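Long-range contact in putative regulator (Escherichia coli O6, PDB 3HFI), which probably regulates transcription as a DNA-binding protein of the GntR type, its UTRA domain likely binding a small-molecule effector: residues I52-R57 and L68-I73. Residues are numbered along the deposited sequence; the frame is centred on the assembly and turned at random.
Sequences ILYLER and LIENRI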
ATOM      1  N   ILE A  52     -18.596  -6.055 -13.894  1.00 12.92           N
ATOM      2  CA  ILE A  52     -17.389  -5.355 -13.547  1.00 11.35           C
ATOM      3  C   ILE A  52     -16.345  -5.730 -14.555  1.00 10.69           C
ATOM      4  O   ILE A  52     -16.510  -6.727 -15.308  1.00 11.69           O
ATOM      5  CB  ILE A  52     -16.944  -5.651 -12.087  1.00 13.48           C
ATOM      6  CG1 ILE A  52     -16.713  -7.177 -11.802  1.00 14.59           C
ATOM      7  CG2 ILE A  52     -17.941  -5.012 -11.088  1.00 11.87           C
ATOM      8  CD1 ILE A  52     -15.334  -7.729 -12.257  1.00 22.17           C
ATOM      9  N   LEU A  53     -15.281  -4.934 -14.620  1.00  9.95           N
ATOM     10  CA  LEU A  53     -14.110  -5.247 -15.462  1.00  9.86           C
ATOM     11  C   LEU A  53     -13.016  -6.023 -14.668  1.00  9.77           C
ATOM     12  O   LEU A  53     -12.582  -5.580 -13.602  1.00  9.57           O
ATOM     13  CB  LEU A  53     -13.504  -3.947 -16.034  1.00 10.07           C
ATOM     14  CG  LEU A  53     -12.233  -4.044 -16.906  1.00 11.85           C
ATOM     15  CD1 LEU A  53     -12.562  -4.883 -18.127  1.00  9.60           C
ATOM     16  CD2 LEU A  53     -11.740  -2.627 -17.276  1.00 13.48           C
ATOM     17  N   TYR A  54     -12.609  -7.190 -15.158  1.00  9.37           N
ATOM     18  CA  TYR A  54     -11.587  -7.959 -14.540  1.00  9.49           C
ATOM     19  C   TYR A  54     -10.328  -7.742 -15.394  1.00  9.90           C
ATOM     20  O   TYR A  54     -10.407  -7.807 -16.588  1.00  9.40           O
ATOM     21  CB  TYR A  54     -11.947  -9.416 -14.565  1.00 10.77           C
ATOM     22  CG  TYR A  54     -10.795 -10.344 -14.242  1.00  9.66           C
ATOM     23  CD1 TYR A  54     -10.541 -10.744 -12.925  1.00 13.82           C
ATOM     24  CD2 TYR A  54      -9.994 -10.854 -15.239  1.00 13.53           C
ATOM     25  CE1 TYR A  54      -9.523 -11.619 -12.615  1.00 12.34           C
ATOM     26  CE2 TYR A  54      -8.934 -11.752 -14.936  1.00 13.25           C
ATOM     27  CZ  TYR A  54      -8.721 -12.121 -13.615  1.00 13.60           C
ATOM     28  OH  TYR A  54      -7.656 -12.950 -13.274  1.00 15.92           O
ATOM     29  N   LEU A  55      -9.192  -7.424 -14.771  1.00 10.19           N
ATOM     30  CA  LEU A  55      -7.919  -7.249 -15.463  1.00 11.17           C
ATOM     31  C   LEU A  55      -6.897  -8.099 -14.766  1.00 11.98           C
ATOM     32  O   LEU A  55      -6.741  -8.002 -13.541  1.00 10.86           O
ATOM     33  CB  LEU A  55      -7.477  -5.814 -15.328  1.00 12.49           C
ATOM     34  CG  LEU A  55      -7.322  -4.815 -16.402  1.00 19.75           C
ATOM     35  CD1 LEU A  55      -8.496  -4.832 -17.425  1.00 22.65           C
ATOM     36  CD2 LEU A  55      -7.089  -3.448 -15.716  1.00 19.55           C
ATOM     37  N   GLU A  56      -6.164  -8.899 -15.521  1.00 12.40           N
ATOM     38  CA  GLU A  56      -5.036  -9.626 -14.965  1.00 14.80           C
ATOM     39  C   GLU A  56      -3.747  -9.062 -15.551  1.00 15.96           C
ATOM     40  O   GLU A  56      -3.589  -9.004 -16.791  1.00 14.70           O
ATOM     41  CB  GLU A  56      -5.168 -11.112 -15.318  1.00 15.20           C
ATOM     42  CG  GLU A  56      -4.257 -12.059 -14.579  1.00 17.45           C
ATOM     43  CD  GLU A  56      -4.564 -13.549 -14.957  1.00 24.24           C
ATOM     44  OE1 GLU A  56      -4.904 -13.858 -16.129  1.00 25.87           O
ATOM     45  OE2 GLU A  56      -4.474 -14.416 -14.059  1.00 32.55           O
ATOM     46  N   ARG A  57      -2.839  -8.673 -14.661  1.00 18.03           N
ATOM     47  CA  ARG A  57      -1.627  -7.931 -15.014  1.00 19.47           C
ATOM     48  C   ARG A  57      -0.429  -8.544 -14.329  1.00 20.68           C
ATOM     49  O   ARG A  57      -0.512  -8.938 -13.164  1.00 19.08           O
ATOM     50  CB  ARG A  57      -1.785  -6.479 -14.590  1.00 19.77           C
ATOM     51  CG  ARG A  57      -2.762  -5.740 -15.495  1.00 22.19           C
ATOM     52  CD  ARG A  57      -3.467  -4.666 -14.757  1.00 23.54           C
ATOM     53  NE  ARG A  57      -2.565  -3.567 -14.558  1.00 22.49           N
ATOM     54  CZ  ARG A  57      -2.266  -3.003 -13.386  1.00 25.14           C
ATOM     55  NH1 ARG A  57      -2.789  -3.380 -12.216  1.00 23.77           N
ATOM     56  NH2 ARG A  57      -1.407  -2.010 -13.392  1.00 25.83           N
ATOM     57  N   LEU A  68       1.661 -10.895  -9.664  1.00 21.24           N
ATOM     58  CA  LEU A  68       0.467 -11.072 -10.491  1.00 19.02           C
ATOM     59  C   LEU A  68      -0.680 -10.316  -9.824  1.00 16.99           C
ATOM     60  O   LEU A  68      -0.941 -10.498  -8.646  1.00 16.20           O
ATOM     61  CB  LEU A  68       0.180 -12.568 -10.648  1.00 18.36           C
ATOM     62  CG  LEU A  68      -1.015 -12.999 -11.486  1.00 18.84           C
ATOM     63  CD1 LEU A  68      -0.812 -12.724 -12.979  1.00 16.37           C
ATOM     64  CD2 LEU A  68      -1.148 -14.474 -11.194  1.00 20.35           C
ATOM     65  N   ILE A  69      -1.325  -9.428 -10.579  1.00 15.23           N
ATOM     66  CA  ILE A  69      -2.364  -8.564 -10.081  1.00 14.12           C
ATOM     67  C   ILE A  69      -3.648  -8.866 -10.820  1.00 13.65           C
ATOM     68  O   ILE A  69      -3.659  -8.873 -12.062  1.00 13.88           O
ATOM     69  CB  ILE A  69      -2.016  -7.081 -10.288  1.00 14.74           C
ATOM     70  CG1 ILE A  69      -0.576  -6.804  -9.792  1.00 17.19           C
ATOM     71  CG2 ILE A  69      -3.092  -6.199  -9.593  1.00 13.09           C
ATOM     72  CD1 ILE A  69      -0.087  -5.378 -10.023  1.00 17.47           C
ATOM     73  N   GLU A  70      -4.721  -9.098 -10.069  1.00 13.09           N
ATOM     74  CA  GLU A  70      -6.083  -9.252 -10.616  1.00 12.65           C
ATOM     75  C   GLU A  70      -6.931  -8.126 -10.078  1.00 12.23           C
ATOM     76  O   GLU A  70      -7.221  -8.080  -8.871  1.00 13.44           O
ATOM     77  CB  GLU A  70      -6.639 -10.573 -10.150  1.00 12.82           C
ATOM     78  CG  GLU A  70      -5.834 -11.684 -10.647  1.00 14.67           C
ATOM     79  CD  GLU A  70      -6.429 -12.987 -10.227  1.00 20.02           C
ATOM     80  OE1 GLU A  70      -6.114 -13.441  -9.095  1.00 21.32           O
ATOM     81  OE2 GLU A  70      -7.184 -13.561 -11.055  1.00 23.91           O
ATOM     82  N   ASN A  71      -7.244  -7.166 -10.928  1.00 10.16           N
ATOM     83  CA  ASN A  71      -8.046  -6.025 -10.565  1.00 10.41           C
ATOM     84  C   ASN A  71      -9.516  -6.267 -10.963  1.00 10.39           C
ATOM     85  O   ASN A  71      -9.789  -6.799 -12.043  1.00 11.90           O
ATOM     86  CB  ASN A  71      -7.544  -4.764 -11.309  1.00 10.51           C
ATOM     87  CG  ASN A  71      -6.105  -4.466 -11.076  1.00 11.21           C
ATOM     88  OD1 ASN A  71      -5.284  -4.506 -11.995  1.00 14.79           O
ATOM     89  ND2 ASN A  71      -5.789  -4.092  -9.844  1.00  9.78           N
ATOM     90  N   ARG A  72     -10.453  -5.857 -10.125  1.00 11.27           N
ATOM     91  CA  ARG A  72     -11.844  -5.867 -10.449  1.00 11.35           C
ATOM     92  C   ARG A  72     -12.383  -4.463 -10.160  1.00 11.22           C
ATOM     93  O   ARG A  72     -12.338  -3.974  -9.037  1.00 11.06           O
ATOM     94  CB  ARG A  72     -12.539  -6.897  -9.598  1.00 11.50           C
ATOM     95  CG  ARG A  72     -12.364  -8.322 -10.128  1.00 12.71           C
ATOM     96  CD  ARG A  72     -12.837  -9.334  -9.193  1.00 13.52           C
ATOM     97  NE  ARG A  72     -12.779 -10.700  -9.749  1.00 16.21           N
ATOM     98  CZ  ARG A  72     -11.797 -11.562  -9.488  1.00 17.60           C
ATOM     99  NH1 ARG A  72     -10.765 -11.205  -8.767  1.00 15.10           N
ATOM    100  NH2 ARG A  72     -11.808 -12.766 -10.003  1.00 17.39           N
ATOM    101  N   ILE A  73     -12.914  -3.848 -11.204  1.00 11.05           N
ATOM    102  CA  ILE A  73     -13.213  -2.416 -11.287  1.00 11.75           C
ATOM    103  C   ILE A  73     -14.703  -2.162 -11.524  1.00 12.91           C
ATOM    104  O   ILE A  73     -15.292  -2.754 -12.442  1.00 12.07           O
ATOM    105  CB  ILE A  73     -12.403  -1.761 -12.443  1.00 11.30           C
ATOM    106  CG1 ILE A  73     -10.896  -1.945 -12.192  1.00 12.67           C
ATOM    107  CG2 ILE A  73     -12.729  -0.300 -12.479  1.00 11.99           C
ATOM    108  CD1 ILE A  73     -10.097  -2.363 -13.436  1.00 12.37           C
TER
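Asn71 OD1 accepts a hydrogen bond from Arg57 NH1 at 2.7 Å, on a lone pair of the amide oxygen, with OD1 lying 24° out of the plane of the arginine's guanidinium. The arginine chain bends at chi3 (75°), which places NE, and the guanidinium beyond it brings NH1 to the amide oxygen and within 3.9 Å of Ile69 CG2. An amide suits this buried place because it serves two partners: ND2 of Asn71 donates to Glu147 on the next strand. On the same face Ile73 CD1 packs against Leu55 CD2 at 3.9 Å, branched apolar chains suited to the buried side under Leu91 of helix 91-99.

The other face carries Tyr54, Glu56, Glu70 and Arg72. Tyrosine joins a flat apolar ring to a hydroxyl: Tyr54 OH donates to Glu70 OE2, in the ring plane at its edge; the modelled distance is doubtfully short. Glu70 OE1 forms a salt bridge with Arg119 and accepts a hydrogen bond from Trp152, partners that would favour a charged carboxylate despite Glu56 OE2 lying 4.1 Å from Glu70 OE2. The Arg72 guanidinium, inclined 63° to the Tyr54 ring, has Tyr54 CD1 over the centre of one face at 3.7 Å, while NE forms a salt bridge with Glu34.

Six backbone hydrogen bonds fix the antiparallel register of a beta hairpin, strands 51-60 and 65-73, within the central sheet of the UTRA domain.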